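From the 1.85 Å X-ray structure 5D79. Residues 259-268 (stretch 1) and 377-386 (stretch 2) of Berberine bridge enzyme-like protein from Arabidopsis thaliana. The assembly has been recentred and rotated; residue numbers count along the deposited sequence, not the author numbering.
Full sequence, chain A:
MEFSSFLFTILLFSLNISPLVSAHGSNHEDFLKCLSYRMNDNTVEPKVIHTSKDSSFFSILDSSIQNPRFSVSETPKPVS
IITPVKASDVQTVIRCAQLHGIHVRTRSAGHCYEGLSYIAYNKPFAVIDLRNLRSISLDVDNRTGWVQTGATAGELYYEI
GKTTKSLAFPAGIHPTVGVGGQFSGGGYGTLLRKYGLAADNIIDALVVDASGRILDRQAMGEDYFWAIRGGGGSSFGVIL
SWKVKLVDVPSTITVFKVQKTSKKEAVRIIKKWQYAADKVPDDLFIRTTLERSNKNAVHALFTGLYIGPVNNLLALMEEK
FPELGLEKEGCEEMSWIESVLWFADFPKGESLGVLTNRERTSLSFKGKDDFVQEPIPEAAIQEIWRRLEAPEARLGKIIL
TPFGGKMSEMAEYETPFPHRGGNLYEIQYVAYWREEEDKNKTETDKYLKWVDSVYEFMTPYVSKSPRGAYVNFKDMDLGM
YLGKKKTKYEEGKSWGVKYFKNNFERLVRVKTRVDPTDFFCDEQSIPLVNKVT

Stretch 1 259-268: QKTSKKEAVR
Stretch 2 (377-386) PEAAIQEIWR

Stretch 1 opens with the end of a strand at Gln259 and Lys260, passes through Thr261 and Ser262, and becomes a helix from Lys263 that runs on past Arg268. Stretch 2 is helical from Glu378, with phi/psi near -65/-40 through Arg386, and also continues beyond Arg386, with Pro377 at its N-cap position. The two helix axes approach to 10.2 Å, and their N-to-C directions differ by 130°. The nearest CA atoms are those of Val267 and Ile381, 6.5 Å apart. The contact buries 418 Å², both sides summed.

Gln259 is extended (phi/psi -109/136) and does not reach stretch 2. Lys260 is also extended (-130/116), with an mmtt side chain whose end leads away. Lys260 NZ makes a long salt bridge to Glu265 OE1 at 3.7 Å. Lys260 O lies at the edge of the indole, 4.1 Å from Trp385 CH2. Thr261 (-100/-16, chi1 p) points its CB away, but Thr261 O also meets that edge, 4.1 Å from Trp385 CZ2.

Ser262 (-85/116, chi1 t) is the N-cap residue. Ser262 O accepts the first helical bond, from Ala266 N at 2.8 Å.

Lys263 starts the helix (-57/-52) with an all-t side chain. This extended chain lies over one face of Trp385, which has chi1 t and chi2 -67°. Lys263 CG sits 3.5 Å from the centroid of the Trp385 five-membered ring, 6° off the normal, a CH-pi contact. Lys263 CD is 3.5 Å from Trp385 CD1. The aliphatic part thus lies over the five-membered ring, while the amine reaches the neighbouring turn. There Lys263 NZ gives a weak hydrogen bond to Gln382 O at 3.4 Å. Gln382 O also accepts the helical bond from Arg386 N at 2.9 Å.

Lys264 (-53/-51, tttm) has its CB pointing away. Glu265 (-67/-43; tt, chi3 162°) is out of reach; Glu265 OE1 forms a salt bridge with Arg268 NH2 at 3.5 Å.

Ala266 (-65/-38) points toward stretch 2. Ala266 CB makes an apolar contact with Trp385 CZ3 at 3.7 Å, oblique to the ring.

Val267 (-66/-40, chi1 t) is buried and also points toward stretch 2. Val267 CG1 packs on Ile381 CG2 at 4.0 Å; Ile381 is mt. Val267 CG1 also meets the aliphatic carbons of two polar residues: Glu378 CG at 3.7 Å and Gln382 CG at 4.0 Å. Glu378 is tt with chi3 35°, and Gln382 is mt with chi3 121°.

The CA-to-CB bond of Arg268 (-56/-45; ttp, chi4 83°) points away. In stretch 2, Arg386 NE and Glu383 OE1 form a salt bridge at 2.8 Å.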

# COMPACT_ATOMS: atom_id res chain seq x y z
N GLN A 259 -3.02 -22.60 -13.25
CA GLN A 259 -4.34 -22.62 -12.65
C GLN A 259 -4.69 -24.02 -12.15
O GLN A 259 -4.44 -25.01 -12.83
CB GLN A 259 -5.38 -22.13 -13.66
CG GLN A 259 -6.75 -21.88 -13.07
CD GLN A 259 -7.86 -22.34 -13.99
OE1 GLN A 259 -7.67 -23.21 -14.83
NE2 GLN A 259 -9.04 -21.74 -13.82
N LYS A 260 -5.26 -24.09 -10.95
CA LYS A 260 -5.72 -25.35 -10.39
C LYS A 260 -7.15 -25.21 -9.89
O LYS A 260 -7.42 -24.46 -8.97
CB LYS A 260 -4.80 -25.82 -9.27
CG LYS A 260 -3.40 -26.15 -9.72
CD LYS A 260 -3.40 -27.17 -10.86
CE LYS A 260 -1.98 -27.50 -11.30
NZ LYS A 260 -1.94 -28.21 -12.61
N THR A 261 -8.06 -25.94 -10.51
CA THR A 261 -9.47 -25.82 -10.18
C THR A 261 -9.91 -26.96 -9.25
O THR A 261 -10.98 -26.87 -8.64
CB THR A 261 -10.34 -25.81 -11.46
OG1 THR A 261 -10.01 -26.94 -12.28
CG2 THR A 261 -10.09 -24.55 -12.27
N SER A 262 -9.10 -28.00 -9.16
CA SER A 262 -9.38 -29.14 -8.29
C SER A 262 -8.90 -28.87 -6.86
O SER A 262 -7.70 -28.72 -6.63
CB SER A 262 -8.71 -30.41 -8.84
OG SER A 262 -8.78 -31.49 -7.91
N LYS A 263 -9.84 -28.83 -5.92
CA LYS A 263 -9.53 -28.48 -4.54
C LYS A 263 -8.47 -29.42 -4.00
O LYS A 263 -7.46 -28.96 -3.49
CB LYS A 263 -10.77 -28.51 -3.63
CG LYS A 263 -10.51 -27.97 -2.23
CD LYS A 263 -11.73 -28.02 -1.33
CE LYS A 263 -11.36 -27.71 0.11
NZ LYS A 263 -12.46 -27.99 1.05
N LYS A 264 -8.70 -30.72 -4.13
CA LYS A 264 -7.77 -31.70 -3.61
C LYS A 264 -6.34 -31.46 -4.12
O LYS A 264 -5.39 -31.38 -3.34
CB LYS A 264 -8.23 -33.12 -3.97
CG LYS A 264 -7.34 -34.24 -3.39
CD LYS A 264 -7.93 -35.63 -3.61
CE LYS A 264 -7.07 -36.73 -2.99
NZ LYS A 264 -5.89 -37.07 -3.83
N GLU A 265 -6.20 -31.31 -5.43
CA GLU A 265 -4.87 -31.14 -6.00
C GLU A 265 -4.26 -29.81 -5.57
O GLU A 265 -3.08 -29.76 -5.21
CB GLU A 265 -4.92 -31.24 -7.52
CG GLU A 265 -3.56 -31.52 -8.16
CD GLU A 265 -3.48 -31.10 -9.62
OE1 GLU A 265 -2.34 -30.97 -10.14
OE2 GLU A 265 -4.55 -30.90 -10.25
N ALA A 266 -5.07 -28.75 -5.60
CA ALA A 266 -4.61 -27.40 -5.27
C ALA A 266 -4.19 -27.24 -3.81
O ALA A 266 -3.23 -26.52 -3.51
CB ALA A 266 -5.69 -26.39 -5.60
N VAL A 267 -4.90 -27.90 -2.90
CA VAL A 267 -4.59 -27.86 -1.48
C VAL A 267 -3.24 -28.54 -1.26
O VAL A 267 -2.41 -28.08 -0.47
CB VAL A 267 -5.70 -28.54 -0.62
CG1 VAL A 267 -5.23 -28.77 0.81
CG2 VAL A 267 -6.98 -27.72 -0.63
N ARG A 268 -3.03 -29.64 -1.97
CA ARG A 268 -1.77 -30.39 -1.96
C ARG A 268 -0.57 -29.50 -2.33
O ARG A 268 0.48 -29.53 -1.68
CB ARG A 268 -1.90 -31.56 -2.93
CG ARG A 268 -0.72 -32.50 -2.98
CD ARG A 268 -0.94 -33.56 -4.07
NE ARG A 268 -1.20 -32.94 -5.37
CZ ARG A 268 -0.24 -32.52 -6.18
NH1 ARG A 268 1.04 -32.65 -5.84
NH2 ARG A 268 -0.55 -31.96 -7.34
N PRO A 377 -1.90 -25.63 8.78
CA PRO A 377 -2.29 -27.01 8.49
C PRO A 377 -3.17 -27.16 7.26
O PRO A 377 -3.89 -26.23 6.90
CB PRO A 377 -3.06 -27.43 9.74
CG PRO A 377 -3.52 -26.17 10.34
CD PRO A 377 -2.42 -25.19 10.08
N GLU A 378 -3.11 -28.34 6.65
CA GLU A 378 -3.94 -28.68 5.50
C GLU A 378 -5.39 -28.33 5.79
O GLU A 378 -6.11 -27.86 4.91
CB GLU A 378 -3.80 -30.16 5.18
CG GLU A 378 -4.61 -30.63 3.98
CD GLU A 378 -4.52 -32.14 3.77
OE1 GLU A 378 -4.44 -32.89 4.77
OE2 GLU A 378 -4.54 -32.57 2.59
N ALA A 379 -5.81 -28.56 7.03
CA ALA A 379 -7.15 -28.26 7.50
C ALA A 379 -7.48 -26.78 7.38
O ALA A 379 -8.61 -26.41 7.02
CB ALA A 379 -7.32 -28.72 8.94
N ALA A 380 -6.51 -25.92 7.68
CA ALA A 380 -6.73 -24.49 7.55
C ALA A 380 -6.92 -24.11 6.08
O ALA A 380 -7.78 -23.29 5.74
CB ALA A 380 -5.57 -23.72 8.14
N ILE A 381 -6.12 -24.72 5.22
CA ILE A 381 -6.17 -24.42 3.79
C ILE A 381 -7.53 -24.79 3.18
O ILE A 381 -8.10 -24.04 2.37
CB ILE A 381 -5.03 -25.13 3.03
CG1 ILE A 381 -3.68 -24.64 3.54
CG2 ILE A 381 -5.12 -24.86 1.53
CD1 ILE A 381 -2.56 -25.59 3.24
N GLN A 382 -8.07 -25.94 3.58
CA GLN A 382 -9.35 -26.39 3.06
C GLN A 382 -10.48 -25.47 3.50
O GLN A 382 -11.39 -25.18 2.73
CB GLN A 382 -9.64 -27.82 3.49
CG GLN A 382 -8.57 -28.80 3.03
CD GLN A 382 -8.85 -30.21 3.47
OE1 GLN A 382 -8.96 -31.12 2.64
NE2 GLN A 382 -8.97 -30.41 4.78
N GLU A 383 -10.41 -24.98 4.73
CA GLU A 383 -11.48 -24.16 5.26
C GLU A 383 -11.54 -22.79 4.60
O GLU A 383 -12.62 -22.29 4.31
CB GLU A 383 -11.33 -23.98 6.78
CG GLU A 383 -12.26 -22.93 7.40
CD GLU A 383 -13.73 -23.28 7.31
OE1 GLU A 383 -14.09 -24.42 6.95
OE2 GLU A 383 -14.54 -22.40 7.62
N ILE A 384 -10.38 -22.19 4.36
CA ILE A 384 -10.39 -20.86 3.77
C ILE A 384 -10.77 -20.97 2.29
O ILE A 384 -11.37 -20.05 1.73
CB ILE A 384 -9.04 -20.11 3.97
CG1 ILE A 384 -7.88 -20.83 3.28
CG2 ILE A 384 -8.73 -19.95 5.47
CD1 ILE A 384 -6.59 -20.04 3.35
N TRP A 385 -10.48 -22.12 1.69
CA TRP A 385 -11.00 -22.45 0.36
C TRP A 385 -12.53 -22.53 0.41
O TRP A 385 -13.23 -21.97 -0.45
CB TRP A 385 -10.42 -23.78 -0.14
CG TRP A 385 -10.90 -24.19 -1.51
CD1 TRP A 385 -12.17 -24.57 -1.86
CD2 TRP A 385 -10.12 -24.28 -2.70
NE1 TRP A 385 -12.22 -24.88 -3.19
CE2 TRP A 385 -10.97 -24.71 -3.73
CE3 TRP A 385 -8.77 -24.04 -2.99
CZ2 TRP A 385 -10.53 -24.91 -5.03
CZ3 TRP A 385 -8.33 -24.24 -4.27
CH2 TRP A 385 -9.20 -24.67 -5.28
N ARG A 386 -13.04 -23.23 1.42
CA ARG A 386 -14.47 -23.39 1.59
C ARG A 386 -15.18 -22.05 1.73
O ARG A 386 -16.25 -21.85 1.17
CB ARG A 386 -14.77 -24.26 2.82
CG ARG A 386 -16.24 -24.51 3.03
CD ARG A 386 -16.51 -25.10 4.40
NE ARG A 386 -16.42 -24.09 5.44
CZ ARG A 386 -17.36 -23.18 5.67
NH1 ARG A 386 -18.45 -23.13 4.92
NH2 ARG A 386 -17.21 -22.30 6.65